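Putative transcriptional coactivator P15 (Enterobacteria phage t5, PDB 4BG7) probably binds single-stranded DNA as a homodimeric phage relative of the transcription coactivator PC4, and is implicated in recombination-dependent DNA replication. Local coordinates at residues 32-36 and 37-41; 63-67 and 68-72. One frame throughout, in Å; residues are numbered along the deposited sequence.

Contact 1 (32-36 and 37-41); sequences VSEFR and GNLYM
Phe35 O, at the turn of the hairpin formed by 32-36 and 37-41, is gripped by two donors, Asn38 N and water 2. The amide bond, 3.1 Å from Asn38 N to Phe35 O, approaches from above the carbonyl plane, whereas water 2 donates to Phe35 O at 2.7 Å. The same water accepts from Asn38 ND2; its spacing to Tyr40 OH is so short that this third link is doubtful. Phe35 N returns a straight bond to Asn38 O (3.0 Å, 166° at the hydrogen), closing the tight hairpin around a type I' turn in which Arg36 and Gly37 both have positive phi. Further from the turn, Ser33 and Tyr40 form the next hydrogen-bonded antiparallel pair.

On the face carrying Ser33, Phe35 and Tyr40, the tyrosine ring leans back toward the turn, CG being anti to its carbonyl carbon (chi1 -65°). One ring edge meets Phe35: Tyr40 CE2 lies 3.5 Å from Phe35 O, nearly in the ring plane, and 3.8 Å from Phe35 CB. His12 stacks on the Phe35 ring, meets the Tyr40 ring at a steep angle and bonds Ser33 OG through ND1. Water 1, 2.8 Å from Ser33 OG, also donates weakly to Tyr40 O. On the reverse face Leu39 CD2 packs obliquely on Glu34 CB at 3.9 Å. One face is thus built of aromatic rings and bridging waters, while on the other the methylenes of Glu34 pack against Leu39; the water at Phe35 O links the side-chain amide of Asn38 to the carbonyl that its backbone N-H also bonds.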
loop_
_atom_site.group_PDB
_atom_site.type_symbol
_atom_site.label_atom_id
_atom_site.label_comp_id
_atom_site.label_asym_id
_atom_site.label_seq_id
_atom_site.Cartn_x
_atom_site.Cartn_y
_atom_site.Cartn_z
ATOM N N VAL A 32 8.503 -0.763 5.562
ATOM C CA VAL A 32 8.841 0.542 6.083
ATOM C C VAL A 32 10.377 0.548 5.973
ATOM O O VAL A 32 11.078 -0.359 6.492
ATOM C CB VAL A 32 8.455 0.794 7.541
ATOM C CG1 VAL A 32 8.969 2.214 7.992
ATOM C CG2 VAL A 32 6.939 0.660 7.726
ATOM N N SER A 33 10.880 1.599 5.365
ATOM C CA SER A 33 12.319 1.753 5.117
ATOM C C SER A 33 12.765 3.168 5.444
ATOM O O SER A 33 11.963 4.098 5.454
ATOM C CB SER A 33 12.607 1.425 3.659
ATOM O OG SER A 33 11.963 2.281 2.723
ATOM N N GLU A 34 14.065 3.306 5.698
ATOM C CA GLU A 34 14.659 4.620 5.975
ATOM C C GLU A 34 15.589 4.921 4.791
ATOM O O GLU A 34 16.341 4.039 4.358
ATOM C CB GLU A 34 15.432 4.601 7.257
ATOM C CG GLU A 34 15.884 6.016 7.598
ATOM C CD GLU A 34 16.695 6.081 8.877
ATOM O OE1 GLU A 34 16.680 5.115 9.674
ATOM O OE2 GLU A 34 17.371 7.104 9.029
ATOM N N PHE A 35 15.525 6.166 4.313
ATOM C CA PHE A 35 16.358 6.673 3.198
ATOM C C PHE A 35 16.526 8.213 3.428
ATOM O O PHE A 35 15.506 8.910 3.553
ATOM C CB PHE A 35 15.594 6.457 1.893
ATOM C CG PHE A 35 16.241 7.089 0.677
ATOM C CD1 PHE A 35 17.449 6.608 0.189
ATOM C CD2 PHE A 35 15.650 8.146 0.045
ATOM C CE1 PHE A 35 18.055 7.190 -0.926
ATOM C CE2 PHE A 35 16.262 8.743 -1.054
ATOM C CZ PHE A 35 17.469 8.252 -1.529
ATOM N N ARG A 36 17.756 8.716 3.587
ATOM C CA ARG A 36 18.019 10.209 3.555
ATOM C C ARG A 36 17.287 10.857 4.696
ATOM O O ARG A 36 16.598 11.856 4.531
ATOM C CB ARG A 36 17.580 10.830 2.187
ATOM C CG ARG A 36 17.920 12.319 1.908
ATOM C CD ARG A 36 16.988 13.014 0.865
ATOM N NE ARG A 36 17.084 12.389 -0.450
ATOM C CZ ARG A 36 16.225 12.510 -1.468
ATOM N NH1 ARG A 36 15.139 13.296 -1.402
ATOM N NH2 ARG A 36 16.463 11.842 -2.585
ATOM N N GLY A 37 17.389 10.224 5.853
ATOM C CA GLY A 37 16.830 10.776 7.062
ATOM C C GLY A 37 15.328 10.636 7.266
ATOM O O GLY A 37 14.841 11.134 8.243
ATOM N N ASN A 38 14.606 9.956 6.353
ATOM C CA ASN A 38 13.155 9.935 6.363
ATOM C C ASN A 38 12.622 8.516 6.203
ATOM O O ASN A 38 13.301 7.654 5.678
ATOM C CB ASN A 38 12.665 10.840 5.244
ATOM C CG ASN A 38 13.076 12.299 5.487
ATOM O OD1 ASN A 38 12.713 12.907 6.493
ATOM N ND2 ASN A 38 13.910 12.807 4.623
ATOM N N LEU A 39 11.410 8.286 6.698
ATOM C CA LEU A 39 10.754 6.970 6.573
ATOM C C LEU A 39 9.791 6.961 5.389
ATOM O O LEU A 39 9.099 7.914 5.136
ATOM C CB LEU A 39 9.994 6.606 7.877
ATOM C CG LEU A 39 10.940 6.391 9.061
ATOM C CD1 LEU A 39 10.114 6.087 10.298
ATOM C CD2 LEU A 39 11.959 5.274 8.810
ATOM N N TYR A 40 9.700 5.794 4.754
ATOM C CA TYR A 40 8.854 5.521 3.627
ATOM C C TYR A 40 8.141 4.207 3.824
ATOM O O TYR A 40 8.677 3.290 4.489
ATOM C CB TYR A 40 9.743 5.357 2.379
ATOM C CG TYR A 40 10.404 6.665 2.088
ATOM C CD1 TYR A 40 9.776 7.609 1.318
ATOM C CD2 TYR A 40 11.611 6.967 2.659
ATOM C CE1 TYR A 40 10.367 8.869 1.107
ATOM C CE2 TYR A 40 12.246 8.191 2.404
ATOM C CZ TYR A 40 11.621 9.142 1.666
ATOM O OH TYR A 40 12.259 10.368 1.436
ATOM N N MET A 41 6.918 4.141 3.288
ATOM C CA MET A 41 6.193 2.878 3.194
ATOM C C MET A 41 5.959 2.520 1.750
ATOM O O MET A 41 5.682 3.360 0.912
ATOM C CB MET A 41 4.838 2.857 3.950
ATOM C CG MET A 41 3.888 3.971 3.635
ATOM S SD MET A 41 2.211 3.708 4.298
ATOM C CE MET A 41 1.604 5.355 4.073
HETATM O O HOH W 1 9.383 1.455 2.086
HETATM O O HOH W 2 14.482 10.983 2.171
#

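Contact 2 (63-67 and 68-72); sequences FPYTL and ETTSQ
Glu68 meets the preceding segment through its stem: CB packs 3.7 Å from Thr66 OG1, while the chain bends at chi2 and carries the carboxylate away. Thr69 follows as the hub of the helix start. Its OG1 sits between its own backbone N and carbonyl carbon (chi1 61°), where it can reach back to the strand end. There it donates to Pro64 O at 2.6 Å, coming from above the carbonyl plane, and accepts a straight bond from Thr66 N (3.1 Å, 166° at the hydrogen). Thr66, the N-cap residue, answers with its own hydroxyl: OG1 accepts from Thr69 N at 3.2 Å and 171°. These reciprocal bonds make a capping box, the two threonine side chains crossing at about a right angle. Beside them the Phe63 ring lies alongside Thr69, CE2 oblique to Thr69 CB.

Thr70 comes next and doubles a helical bond. Its OG1 donates to Thr66 O at 2.7 Å, and its backbone N reaches that oxygen from the opposite face of the carbonyl plane. Its methyl CG2, also beside Thr66 O, meets the Tyr65 ring obliquely, 3.4 Å from CD1; the OH of this tyrosine bonds Ser84 OG of the second subunit. One residue on, Ser71 repeats the pattern: OG donates to Leu67 O at 2.7 Å, again from the face opposite its own N. The hydroxyls of Thr66, Thr69, Thr70 and Ser71 all bond locally: Thr66 OG1 takes a helix N-H, Thr69 OG1 both gives and takes, and Thr70 and Ser71 donate to the carbonyls four residues back. Strand end and first helical turn are thereby bonded together where the chain changes direction.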
loop_
_atom_site.group_PDB
_atom_site.type_symbol
_atom_site.label_atom_id
_atom_site.label_comp_id
_atom_site.label_asym_id
_atom_site.label_seq_id
_atom_site.Cartn_x
_atom_site.Cartn_y
_atom_site.Cartn_z
ATOM N N PHE A 63 6.557 5.592 -0.672
ATOM C CA PHE A 63 6.205 6.980 -0.514
ATOM C C PHE A 63 6.225 7.333 0.973
ATOM O O PHE A 63 6.360 6.464 1.812
ATOM C CB PHE A 63 4.883 7.303 -1.232
ATOM C CG PHE A 63 3.679 6.691 -0.604
ATOM C CD1 PHE A 63 3.406 5.357 -0.790
ATOM C CD2 PHE A 63 2.775 7.457 0.098
ATOM C CE1 PHE A 63 2.276 4.739 -0.263
ATOM C CE2 PHE A 63 1.637 6.866 0.642
ATOM C CZ PHE A 63 1.401 5.489 0.477
ATOM N N PRO A 64 6.089 8.613 1.327
ATOM C CA PRO A 64 6.357 8.874 2.739
ATOM C C PRO A 64 5.458 8.195 3.778
ATOM O O PRO A 64 4.256 7.980 3.589
ATOM C CB PRO A 64 6.226 10.410 2.865
ATOM C CG PRO A 64 6.304 10.927 1.495
ATOM C CD PRO A 64 5.941 9.829 0.544
ATOM N N TYR A 65 6.090 7.815 4.875
ATOM C CA TYR A 65 5.443 7.193 6.001
ATOM C C TYR A 65 5.364 8.208 7.110
ATOM O O TYR A 65 6.321 8.310 7.885
ATOM C CB TYR A 65 6.291 6.004 6.476
ATOM C CG TYR A 65 5.715 5.116 7.596
ATOM C CD1 TYR A 65 4.529 4.389 7.432
ATOM C CD2 TYR A 65 6.419 4.914 8.776
ATOM C CE1 TYR A 65 4.064 3.526 8.431
ATOM C CE2 TYR A 65 5.987 4.037 9.750
ATOM C CZ TYR A 65 4.794 3.379 9.601
ATOM O OH TYR A 65 4.397 2.515 10.600
ATOM N N THR A 66 4.245 8.914 7.201
ATOM C CA THR A 66 4.056 9.942 8.178
ATOM C C THR A 66 2.673 9.706 8.786
ATOM O O THR A 66 1.907 8.855 8.287
ATOM C CB THR A 66 4.127 11.340 7.532
ATOM O OG1 THR A 66 3.116 11.455 6.525
ATOM C CG2 THR A 66 5.483 11.574 6.904
ATOM N N LEU A 67 2.342 10.450 9.849
ATOM C CA LEU A 67 0.952 10.430 10.377
ATOM C C LEU A 67 -0.045 10.808 9.301
ATOM O O LEU A 67 -1.105 10.196 9.193
ATOM C CB LEU A 67 0.740 11.325 11.616
ATOM C CG LEU A 67 1.565 10.955 12.853
ATOM C CD1 LEU A 67 1.322 11.974 13.984
ATOM C CD2 LEU A 67 1.406 9.508 13.313
ATOM N N GLU A 68 0.290 11.808 8.492
ATOM C CA GLU A 68 -0.610 12.204 7.423
ATOM C C GLU A 68 -0.926 11.118 6.403
ATOM O O GLU A 68 -2.094 10.887 6.054
ATOM C CB GLU A 68 -0.046 13.385 6.636
ATOM C CG GLU A 68 -0.352 14.721 7.277
ATOM C CD GLU A 68 -0.965 15.718 6.297
ATOM O OE1 GLU A 68 -0.476 15.809 5.137
ATOM O OE2 GLU A 68 -1.948 16.402 6.687
ATOM N N THR A 69 0.126 10.518 5.856
ATOM C CA THR A 69 -0.069 9.520 4.811
ATOM C C THR A 69 -0.692 8.244 5.376
ATOM O O THR A 69 -1.543 7.607 4.714
ATOM C CB THR A 69 1.221 9.199 4.021
ATOM O OG1 THR A 69 2.182 8.670 4.935
ATOM C CG2 THR A 69 1.779 10.448 3.346
ATOM N N THR A 70 -0.280 7.848 6.559
ATOM C CA THR A 70 -0.824 6.645 7.153
ATOM C C THR A 70 -2.279 6.832 7.504
ATOM O O THR A 70 -3.086 5.956 7.196
ATOM C CB THR A 70 -0.004 6.165 8.319
ATOM O OG1 THR A 70 0.106 7.192 9.319
ATOM C CG2 THR A 70 1.421 5.698 7.866
ATOM N N SER A 71 -2.629 7.985 8.116
ATOM C CA SER A 71 -4.024 8.334 8.428
ATOM C C SER A 71 -4.853 8.430 7.133
ATOM O O SER A 71 -5.966 7.921 7.057
ATOM C CB SER A 71 -4.090 9.665 9.183
ATOM O OG SER A 71 -3.416 9.484 10.392
ATOM N N GLN A 72 -4.298 9.016 6.089
ATOM C CA GLN A 72 -5.067 9.074 4.816
ATOM C C GLN A 72 -5.286 7.675 4.223
ATOM O O GLN A 72 -6.317 7.372 3.670
ATOM C CB GLN A 72 -4.358 9.931 3.828
ATOM C CG GLN A 72 -5.031 10.097 2.468
ATOM C CD GLN A 72 -6.425 10.717 2.544
ATOM O OE1 GLN A 72 -6.791 11.296 3.565
ATOM N NE2 GLN A 72 -7.194 10.638 1.430
#

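In the fold
Contact 1 closes the hairpin of strands 26-35 and 38-48; contact 2 makes the passage from strand 54-64, at the edge of the sheet within this chain, into helix 67-83. Their centres lie 12 Å apart, and they meet directly because 38-48 and 54-64 are neighbours in the antiparallel sheet: Met41 N is 2.8 Å from Phe63 O and Leu39 O is 3.0 Å from Tyr65 N, both probable hydrogen bonds. Met41 also reaches the helix start, its CE 3.5 Å from Thr69 OG1. Both contacts touch the second subunit, Met41 packing on its Phe77 and Thr70 on its Val90, consistent with the sheet-and-helix dimer of the PC4 family.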